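2-dehydro-3-deoxy-D-arabinonate dehydratase (Sulfolobus solfataricus, PDB 3BQB) catalyses the magnesium-dependent dehydration of 2-dehydro-3-deoxy-D-arabinonate to 2,5-dioxopentanoate in the pentose oxidation pathway that leads from D-arabinonate to 2-oxoglutarate. Local coordinates at residues Y83-E88 with K106-V111; E145-L150 with I251-T256; M162-A167 with Q180-A185. One frame throughout, in Å; residues are numbered along the deposited sequence.

Contact 1 (Y83-E88 with K106-V111); sequences YEMARE and KVYDAV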
loop_
_atom_site.group_PDB
_atom_site.type_symbol
_atom_site.label_atom_id
_atom_site.label_comp_id
_atom_site.label_asym_id
_atom_site.label_seq_id
_atom_site.Cartn_x
_atom_site.Cartn_y
_atom_site.Cartn_z
ATOM N N TYR B 83 -12.365 -20.614 -37.320
ATOM C CA TYR B 83 -11.621 -21.230 -38.423
ATOM C C TYR B 83 -12.538 -21.793 -39.516
ATOM O O TYR B 83 -13.754 -21.892 -39.335
ATOM C CB TYR B 83 -10.718 -22.348 -37.890
ATOM C CG TYR B 83 -9.490 -21.870 -37.140
ATOM C CD1 TYR B 83 -9.600 -21.284 -35.882
ATOM C CD2 TYR B 83 -8.217 -22.028 -37.679
ATOM C CE1 TYR B 83 -8.474 -20.855 -35.187
ATOM C CE2 TYR B 83 -7.086 -21.604 -36.989
ATOM C CZ TYR B 83 -7.219 -21.020 -35.745
ATOM O OH TYR B 83 -6.102 -20.602 -35.058
ATOM N N GLU B 84 -11.923 -22.141 -40.650
ATOM C CA GLU B 84 -12.580 -22.877 -41.739
ATOM C C GLU B 84 -13.012 -24.263 -41.279
ATOM O O GLU B 84 -12.248 -24.988 -40.646
ATOM C CB GLU B 84 -11.634 -23.044 -42.944
ATOM C CG GLU B 84 -11.689 -21.923 -43.981
ATOM C CD GLU B 84 -12.896 -22.016 -44.918
ATOM O OE1 GLU B 84 -13.136 -23.099 -45.494
ATOM O OE2 GLU B 84 -13.600 -20.998 -45.100
ATOM N N MET B 85 -14.248 -24.620 -41.600
ATOM C CA MET B 85 -14.743 -25.984 -41.418
ATOM C C MET B 85 -15.883 -26.205 -42.415
ATOM O O MET B 85 -16.731 -25.325 -42.600
ATOM C CB MET B 85 -15.189 -26.230 -39.962
ATOM C CG MET B 85 -16.111 -25.152 -39.358
ATOM S SD MET B 85 -16.268 -25.187 -37.543
ATOM C CE MET B 85 -14.909 -24.120 -37.036
ATOM N N ALA B 86 -15.878 -27.360 -43.081
ATOM C CA ALA B 86 -16.850 -27.642 -44.146
ATOM C C ALA B 86 -18.237 -27.894 -43.572
ATOM O O ALA B 86 -18.361 -28.433 -42.471
ATOM C CB ALA B 86 -16.399 -28.844 -44.978
ATOM N N ARG B 87 -19.272 -27.495 -44.315
ATOM C CA ARG B 87 -20.655 -27.793 -43.931
ATOM C C ARG B 87 -20.851 -29.302 -43.919
ATOM O O ARG B 87 -21.129 -29.907 -44.955
ATOM C CB ARG B 87 -21.659 -27.160 -44.900
ATOM C CG ARG B 87 -21.815 -25.655 -44.779
ATOM C CD ARG B 87 -22.838 -25.142 -45.792
ATOM N NE ARG B 87 -23.014 -23.691 -45.718
ATOM C CZ ARG B 87 -23.719 -22.960 -46.584
ATOM N NH1 ARG B 87 -24.336 -23.529 -47.618
ATOM N NH2 ARG B 87 -23.806 -21.641 -46.414
ATOM N N GLU B 88 -20.682 -29.907 -42.746
ATOM C CA GLU B 88 -20.866 -31.348 -42.594
ATOM C C GLU B 88 -22.357 -31.638 -42.460
ATOM O O GLU B 88 -23.026 -31.153 -41.546
ATOM C CB GLU B 88 -20.037 -31.891 -41.427
ATOM C CG GLU B 88 -18.537 -31.925 -41.765
ATOM C CD GLU B 88 -17.638 -32.159 -40.560
ATOM O OE1 GLU B 88 -18.079 -32.823 -39.594
ATOM O OE2 GLU B 88 -16.481 -31.680 -40.585
ATOM N N LYS B 106 -24.786 -21.426 -37.406
ATOM C CA LYS B 106 -25.414 -20.106 -37.555
ATOM C C LYS B 106 -24.417 -19.005 -37.245
ATOM O O LYS B 106 -24.344 -18.011 -37.976
ATOM C CB LYS B 106 -26.659 -19.945 -36.673
ATOM C CG LYS B 106 -27.956 -20.096 -37.446
ATOM C CD LYS B 106 -29.146 -19.518 -36.705
ATOM C CE LYS B 106 -30.437 -19.866 -37.434
ATOM N NZ LYS B 106 -31.635 -19.287 -36.761
ATOM N N VAL B 107 -23.663 -19.185 -36.157
ATOM C CA VAL B 107 -22.565 -18.280 -35.800
ATOM C C VAL B 107 -21.572 -18.183 -36.954
ATOM O O VAL B 107 -21.142 -17.089 -37.321
ATOM C CB VAL B 107 -21.818 -18.754 -34.523
ATOM C CG1 VAL B 107 -20.501 -18.000 -34.342
ATOM C CG2 VAL B 107 -22.701 -18.583 -33.292
ATOM N N TYR B 108 -21.231 -19.339 -37.521
ATOM C CA TYR B 108 -20.307 -19.427 -38.651
ATOM C C TYR B 108 -20.619 -18.409 -39.759
ATOM O O TYR B 108 -19.710 -17.758 -40.279
ATOM C CB TYR B 108 -20.317 -20.852 -39.224
ATOM C CG TYR B 108 -19.143 -21.160 -40.124
ATOM C CD1 TYR B 108 -19.210 -20.938 -41.499
ATOM C CD2 TYR B 108 -17.965 -21.668 -39.600
ATOM C CE1 TYR B 108 -18.130 -21.214 -42.324
ATOM C CE2 TYR B 108 -16.884 -21.947 -40.417
ATOM C CZ TYR B 108 -16.969 -21.721 -41.774
ATOM O OH TYR B 108 -15.882 -22.006 -42.570
ATOM N N ASP B 109 -21.900 -18.269 -40.100
ATOM C CA ASP B 109 -22.332 -17.377 -41.183
ATOM C C ASP B 109 -22.839 -16.016 -40.715
ATOM O O ASP B 109 -23.083 -15.142 -41.542
ATOM C CB ASP B 109 -23.430 -18.052 -42.008
ATOM C CG ASP B 109 -22.957 -19.328 -42.676
ATOM O OD1 ASP B 109 -21.878 -19.310 -43.310
ATOM O OD2 ASP B 109 -23.668 -20.351 -42.567
ATOM N N ALA B 110 -23.010 -15.830 -39.408
ATOM C CA ALA B 110 -23.542 -14.572 -38.875
ATOM C C ALA B 110 -22.523 -13.444 -38.995
ATOM O O ALA B 110 -21.328 -13.703 -39.091
ATOM C CB ALA B 110 -23.948 -14.750 -37.430
ATOM N N VAL B 111 -23.000 -12.198 -39.006
ATOM C CA VAL B 111 -22.101 -11.041 -38.919
ATOM C C VAL B 111 -21.487 -10.980 -37.520
ATOM O O VAL B 111 -20.292 -10.730 -37.375
ATOM C CB VAL B 111 -22.789 -9.683 -39.273
ATOM C CG1 VAL B 111 -23.377 -9.736 -40.672
ATOM C CG2 VAL B 111 -23.859 -9.294 -38.254
HETATM O O HOH W 1 -16.231 -21.738 -45.464
#
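Tyr108, in the last part of helix 103-109, lays its ring against the extended loop 83-88 and contributes nearly half of the surface buried between them. CG stands anti to the backbone N (chi1 -164°), which sends the ring off the helix toward the loop. The ring is long enough for its hydroxyl to reach the backbone beyond: Met85 N donates to Tyr108 OH over 3.2 Å, with an angle of 165° at the hydrogen. The close packing is round this bond. Tyr83 O sits at the ring edge, 3.3 Å from Tyr108 CE2, and the unbranched Met85 slides past in the opposite direction, CG 3.5 Å from that CE2 and the sulfur in an oblique Met-aromatic contact.

The outer side is looser and wetter. A water bridges Glu84 OE2 (2.8 Å) and Tyr108 OH (2.9 Å), while Glu84 OE2 also forms a salt bridge with Arg230. Arg87 NH2 stays 4.1 Å from Asp109 OD2, their planes nearly perpendicular, and Asp109 pairs with Lys101. Beside the substrate-binding Ile81, the chemistry is consistent with Tyr108 using hydroxyl and carbon edge to tie loop to helix, with at most weak attraction between Arg87 and Asp109 at the margin.

Contact 2 (E145-L150 with I251-T256); sequences ELAVVL and ILTTGT. With MG (magnesium ion), chain F.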
loop_
_atom_site.group_PDB
_atom_site.type_symbol
_atom_site.label_atom_id
_atom_site.label_comp_id
_atom_site.label_asym_id
_atom_site.label_seq_id
_atom_site.Cartn_x
_atom_site.Cartn_y
_atom_site.Cartn_z
ATOM N N GLU B 145 -4.988 -22.376 -28.985
ATOM C CA GLU B 145 -5.351 -21.154 -29.689
ATOM C C GLU B 145 -4.245 -20.114 -29.628
ATOM O O GLU B 145 -3.467 -20.069 -28.672
ATOM C CB GLU B 145 -6.631 -20.566 -29.087
ATOM C CG GLU B 145 -7.704 -21.606 -28.793
ATOM C CD GLU B 145 -9.067 -21.024 -28.482
ATOM O OE1 GLU B 145 -10.033 -21.820 -28.401
ATOM O OE2 GLU B 145 -9.190 -19.788 -28.334
ATOM N N LEU B 146 -4.182 -19.286 -30.664
ATOM C CA LEU B 146 -3.410 -18.058 -30.613
ATOM C C LEU B 146 -4.215 -17.059 -29.785
ATOM O O LEU B 146 -5.422 -16.919 -29.983
ATOM C CB LEU B 146 -3.184 -17.498 -32.019
ATOM C CG LEU B 146 -2.383 -16.197 -32.093
ATOM C CD1 LEU B 146 -0.939 -16.447 -31.697
ATOM C CD2 LEU B 146 -2.464 -15.591 -33.480
ATOM N N ALA B 147 -3.545 -16.376 -28.861
ATOM C CA ALA B 147 -4.172 -15.330 -28.056
ATOM C C ALA B 147 -3.415 -14.021 -28.216
ATOM O O ALA B 147 -2.202 -14.020 -28.440
ATOM C CB ALA B 147 -4.212 -15.734 -26.593
ATOM N N VAL B 148 -4.142 -12.914 -28.102
ATOM C CA VAL B 148 -3.547 -11.581 -28.176
ATOM C C VAL B 148 -3.733 -10.835 -26.859
ATOM O O VAL B 148 -4.766 -10.968 -26.199
ATOM C CB VAL B 148 -4.126 -10.732 -29.342
ATOM C CG1 VAL B 148 -3.625 -11.262 -30.672
ATOM C CG2 VAL B 148 -5.661 -10.680 -29.310
ATOM N N VAL B 149 -2.717 -10.062 -26.482
ATOM C CA VAL B 149 -2.793 -9.186 -25.320
ATOM C C VAL B 149 -3.225 -7.800 -25.787
ATOM O O VAL B 149 -2.629 -7.227 -26.699
ATOM C CB VAL B 149 -1.443 -9.100 -24.582
ATOM C CG1 VAL B 149 -1.596 -8.316 -23.289
ATOM C CG2 VAL B 149 -0.908 -10.495 -24.299
ATOM N N LEU B 150 -4.259 -7.272 -25.143
ATOM C CA LEU B 150 -4.919 -6.041 -25.568
ATOM C C LEU B 150 -4.730 -4.922 -24.552
ATOM O O LEU B 150 -4.601 -5.179 -23.355
ATOM C CB LEU B 150 -6.423 -6.303 -25.746
ATOM C CG LEU B 150 -6.976 -6.768 -27.102
ATOM C CD1 LEU B 150 -5.962 -7.492 -27.962
ATOM C CD2 LEU B 150 -8.213 -7.645 -26.884
ATOM N N ILE B 251 -6.574 -10.450 -22.280
ATOM C CA ILE B 251 -6.160 -11.391 -23.308
ATOM C C ILE B 251 -7.381 -11.898 -24.046
ATOM O O ILE B 251 -8.353 -12.302 -23.422
ATOM C CB ILE B 251 -5.398 -12.587 -22.709
ATOM C CG1 ILE B 251 -4.102 -12.101 -22.045
ATOM C CG2 ILE B 251 -5.092 -13.618 -23.799
ATOM C CD1 ILE B 251 -3.312 -13.178 -21.321
ATOM N N LEU B 252 -7.331 -11.869 -25.372
ATOM C CA LEU B 252 -8.384 -12.459 -26.192
ATOM C C LEU B 252 -7.836 -13.685 -26.905
ATOM O O LEU B 252 -6.972 -13.561 -27.772
ATOM C CB LEU B 252 -8.909 -11.453 -27.223
ATOM C CG LEU B 252 -9.886 -12.003 -28.271
ATOM C CD1 LEU B 252 -11.068 -12.698 -27.610
ATOM C CD2 LEU B 252 -10.364 -10.893 -29.194
ATOM N N THR B 253 -8.337 -14.863 -26.537
ATOM C CA THR B 253 -7.970 -16.104 -27.221
ATOM C C THR B 253 -8.894 -16.291 -28.427
ATOM O O THR B 253 -10.115 -16.179 -28.307
ATOM C CB THR B 253 -7.971 -17.324 -26.258
ATOM O OG1 THR B 253 -7.271 -18.415 -26.866
ATOM C CG2 THR B 253 -9.377 -17.762 -25.848
ATOM N N THR B 254 -8.296 -16.564 -29.588
ATOM C CA THR B 254 -8.954 -16.330 -30.877
ATOM C C THR B 254 -9.607 -17.556 -31.522
ATOM O O THR B 254 -10.004 -17.500 -32.684
ATOM C CB THR B 254 -7.961 -15.698 -31.881
ATOM O OG1 THR B 254 -6.925 -16.637 -32.204
ATOM C CG2 THR B 254 -7.343 -14.443 -31.289
ATOM N N GLY B 255 -9.735 -18.644 -30.768
ATOM C CA GLY B 255 -10.423 -19.851 -31.239
ATOM C C GLY B 255 -9.469 -20.970 -31.603
ATOM O O GLY B 255 -8.282 -20.733 -31.817
ATOM N N THR B 256 -9.992 -22.194 -31.660
ATOM C CA THR B 256 -9.189 -23.374 -31.995
ATOM C C THR B 256 -9.654 -24.034 -33.284
ATOM O O THR B 256 -10.791 -23.842 -33.711
ATOM C CB THR B 256 -9.240 -24.438 -30.879
ATOM O OG1 THR B 256 -8.225 -25.421 -31.115
ATOM C CG2 THR B 256 -10.621 -25.127 -30.809
HETATM MG MG MG F . -12.102 -21.444 -27.565
HETATM O O HOH W 2 -6.383 -19.183 -32.563
#
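Glu145 reaches across to strand 250-256 with its chain extended beyond CG, meeting the side chain of Thr253 at about a right angle. The two carboxylate oxygens divide the work. Glu145 OE1 binds the magnesium ion at 2.3 Å, while OE2 is gripped from opposite faces of the carboxylate plane, by Thr253 OG1 (2.8 Å) and by Gly255 N (2.7 Å). A chi1 of -164° swings the Thr253 hydroxyl away from its own N and onto the carboxylate, and the two donors would restrain rotation of the group. Gly255 suits its place because, with its positive phi, any side chain would collide with the carbonyl oxygen of the residue before.

Thr254 turns differently: its OG1 and its N both donate to Leu146 O, the hydroxyl at 2.7 Å, and a water links that OG1 to Leu146 N and Gly255 O. Farther along, Val148 and Leu252 form an antiparallel hydrogen-bonded pair, with Leu252 N to Val148 O at 2.8 Å. Their side chains run alongside each other in the same direction, and Leu252 is backed by helix 233-241. On the other face the small Ala147 lets Ile251 CG2 settle 3.6 Å from its CB. This antiparallel pairing, with the metal ligand Glu145 at one end, belongs to the FAH-family catalytic core; Glu143 and Asp164 are the other magnesium ligands, and Thr256 binds substrate.

Contact 3 (M162-A167 with Q180-A185); sequences MDDVSA and QSKIYA. With MG (magnesium ion), chain F.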
loop_
_atom_site.group_PDB
_atom_site.type_symbol
_atom_site.label_atom_id
_atom_site.label_comp_id
_atom_site.label_asym_id
_atom_site.label_seq_id
_atom_site.Cartn_x
_atom_site.Cartn_y
_atom_site.Cartn_z
ATOM N N MET B 162 -2.373 -19.914 -25.889
ATOM C CA MET B 162 -3.393 -20.143 -24.874
ATOM C C MET B 162 -4.088 -21.489 -25.066
ATOM O O MET B 162 -4.411 -21.890 -26.186
ATOM C CB MET B 162 -4.427 -19.007 -24.846
ATOM C CG MET B 162 -5.505 -19.207 -23.774
ATOM S SD MET B 162 -6.283 -17.695 -23.162
ATOM C CE MET B 162 -5.034 -17.071 -22.039
ATOM N N ASP B 163 -4.294 -22.177 -23.943
ATOM C CA ASP B 163 -5.074 -23.400 -23.882
ATOM C C ASP B 163 -6.420 -23.068 -23.247
ATOM O O ASP B 163 -6.491 -22.732 -22.066
ATOM C CB ASP B 163 -4.347 -24.468 -23.054
ATOM C CG ASP B 163 -5.076 -25.809 -23.045
ATOM O OD1 ASP B 163 -6.104 -25.936 -23.744
ATOM O OD2 ASP B 163 -4.617 -26.737 -22.344
ATOM N N ASP B 164 -7.474 -23.156 -24.052
ATOM C CA ASP B 164 -8.842 -22.922 -23.601
ATOM C C ASP B 164 -9.435 -24.278 -23.233
ATOM O O ASP B 164 -10.072 -24.930 -24.057
ATOM C CB ASP B 164 -9.633 -22.223 -24.718
ATOM C CG ASP B 164 -11.105 -22.022 -24.387
ATOM O OD1 ASP B 164 -11.519 -22.212 -23.225
ATOM O OD2 ASP B 164 -11.857 -21.665 -25.317
ATOM N N VAL B 165 -9.210 -24.695 -21.989
ATOM C CA VAL B 165 -9.619 -26.023 -21.526
ATOM C C VAL B 165 -11.143 -26.061 -21.402
ATOM O O VAL B 165 -11.729 -25.253 -20.678
ATOM C CB VAL B 165 -8.971 -26.396 -20.164
ATOM C CG1 VAL B 165 -9.267 -27.851 -19.804
ATOM C CG2 VAL B 165 -7.462 -26.162 -20.186
ATOM N N SER B 166 -11.771 -27.005 -22.105
ATOM C CA SER B 166 -13.224 -27.019 -22.288
ATOM C C SER B 166 -13.858 -28.349 -21.885
ATOM O O SER B 166 -13.537 -29.385 -22.463
ATOM C CB SER B 166 -13.554 -26.739 -23.752
ATOM O OG SER B 166 -12.939 -25.540 -24.185
ATOM N N ALA B 167 -14.759 -28.315 -20.900
ATOM C CA ALA B 167 -15.581 -29.484 -20.560
ATOM C C ALA B 167 -16.696 -29.618 -21.602
ATOM O O ALA B 167 -17.824 -29.173 -21.393
ATOM C CB ALA B 167 -16.155 -29.358 -19.166
ATOM N N GLN B 180 -20.107 -22.773 -17.320
ATOM C CA GLN B 180 -19.609 -23.796 -16.395
ATOM C C GLN B 180 -18.516 -24.661 -17.035
ATOM O O GLN B 180 -17.615 -25.127 -16.341
ATOM C CB GLN B 180 -20.751 -24.688 -15.900
ATOM C CG GLN B 180 -21.762 -23.978 -15.017
ATOM C CD GLN B 180 -22.978 -24.833 -14.713
ATOM O OE1 GLN B 180 -22.906 -25.781 -13.924
ATOM N NE2 GLN B 180 -24.109 -24.497 -15.332
ATOM N N SER B 181 -18.605 -24.875 -18.349
ATOM C CA SER B 181 -17.609 -25.664 -19.079
ATOM C C SER B 181 -16.288 -24.916 -19.299
ATOM O O SER B 181 -15.229 -25.541 -19.352
ATOM C CB SER B 181 -18.165 -26.134 -20.428
ATOM O OG SER B 181 -18.336 -25.059 -21.331
ATOM N N LYS B 182 -16.358 -23.590 -19.423
ATOM C CA LYS B 182 -15.187 -22.768 -19.736
ATOM C C LYS B 182 -14.517 -22.136 -18.510
ATOM O O LYS B 182 -13.315 -21.876 -18.539
ATOM C CB LYS B 182 -15.576 -21.651 -20.708
ATOM C CG LYS B 182 -16.030 -22.132 -22.087
ATOM C CD LYS B 182 -14.861 -22.597 -22.949
ATOM C CE LYS B 182 -15.286 -22.823 -24.397
ATOM N NZ LYS B 182 -14.170 -23.351 -25.232
ATOM N N ILE B 183 -15.283 -21.892 -17.445
ATOM C CA ILE B 183 -14.818 -21.041 -16.344
ATOM C C ILE B 183 -14.716 -21.797 -15.009
ATOM O O ILE B 183 -15.730 -22.068 -14.356
ATOM C CB ILE B 183 -15.728 -19.792 -16.179
ATOM C CG1 ILE B 183 -16.063 -19.184 -17.549
ATOM C CG2 ILE B 183 -15.049 -18.743 -15.292
ATOM C CD1 ILE B 183 -17.131 -18.103 -17.513
ATOM N N TYR B 184 -13.485 -22.124 -14.613
ATOM C CA TYR B 184 -13.213 -22.802 -13.341
ATOM C C TYR B 184 -11.718 -22.744 -12.999
ATOM O O TYR B 184 -10.909 -22.292 -13.810
ATOM C CB TYR B 184 -13.709 -24.259 -13.377
ATOM C CG TYR B 184 -13.124 -25.092 -14.499
ATOM C CD1 TYR B 184 -11.995 -25.879 -14.291
ATOM C CD2 TYR B 184 -13.695 -25.092 -15.767
ATOM C CE1 TYR B 184 -11.451 -26.647 -15.315
ATOM C CE2 TYR B 184 -13.155 -25.849 -16.797
ATOM C CZ TYR B 184 -12.036 -26.624 -16.567
ATOM O OH TYR B 184 -11.505 -27.374 -17.597
ATOM N N ALA B 185 -11.357 -23.183 -11.796
ATOM C CA ALA B 185 -9.953 -23.199 -11.373
ATOM C C ALA B 185 -9.111 -24.047 -12.326
ATOM O O ALA B 185 -9.395 -25.229 -12.531
ATOM C CB ALA B 185 -9.823 -23.734 -9.951
HETATM MG MG MG F . -12.102 -21.444 -27.565
#
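Lys182, in the final turn of helix 178-182, sends its side chain back to Asp164 and Ser166 near the end of strand 156-167. From CB the chain leaves with CG beside the backbone N and then bends at chi2 (-75°), a kink that turns the rest toward the strand. CD passes 3.4 Å from Asp164 OD1 and also skirts Ser166 OG. CE approaches both residues, 3.6 Å from Ser166 OG and slightly farther from Asp164 OD2. At the tip, NZ donates to Ser166 OG at 2.7 Å and to Asp164 OD2 at 2.9 Å, meeting the latter from above the carboxylate plane as part of a salt bridge; Glu143 is a further salt-bridge partner.

Asp164 OD2 also binds the magnesium ion, at 2.3 Å, so this one oxygen serves both the metal and the ammonium group, which meet it about at right angles, while OD1 pairs with Lys118. This is the metal site of the FAH fold, in which acidic ligands from neighbouring strands lie beside a substrate-binding lysine. Replacing Lys182 by an alanine removes the ammonium group, which would probably leave Ser166 OG without this donor, take one positive partner from Asp164 and Glu143, and deprive the substrate of a binding group.

Toward Ser181 the two segments meet through backbone and small side chains. Ala167 N donates to Ser181 O over 3.2 Å, almost straight at 176°, and Ala167 CB comes within 4.0 Å of Ser181 CB. Residues this small suit so close an approach of strand end and helix. Tyr184 crosses Val165 at about a right angle, its OH against Val165 CG1; that hydroxyl is hydrogen-bonded to Ala132 O, so a buried polar end is satisfied beside an apolar branch.

Overall arrangement
Contacts 2 and 3 are buried and share the magnesium ion, whereas contact 1 is a surface contact whose centre lies about 22 Å from that of the chain. Strands 140-150 and 156-167 are sheet neighbours, so contacts 2 and 3 touch directly, and contact 3 is nested within the chain loop that contact 2 closes. Contact 2 combines strand pairing and apolar side chains with metal binding; contact 3 joins a strand to a helix end through buried charge. Contact 1 rests on an aromatic ring bonded to loop backbone, with water and looser charges alongside. It borders the core, since Tyr83 packs on Gly255 and Thr256 of contact 2, while contacts 1 and 3 both meet the second subunit.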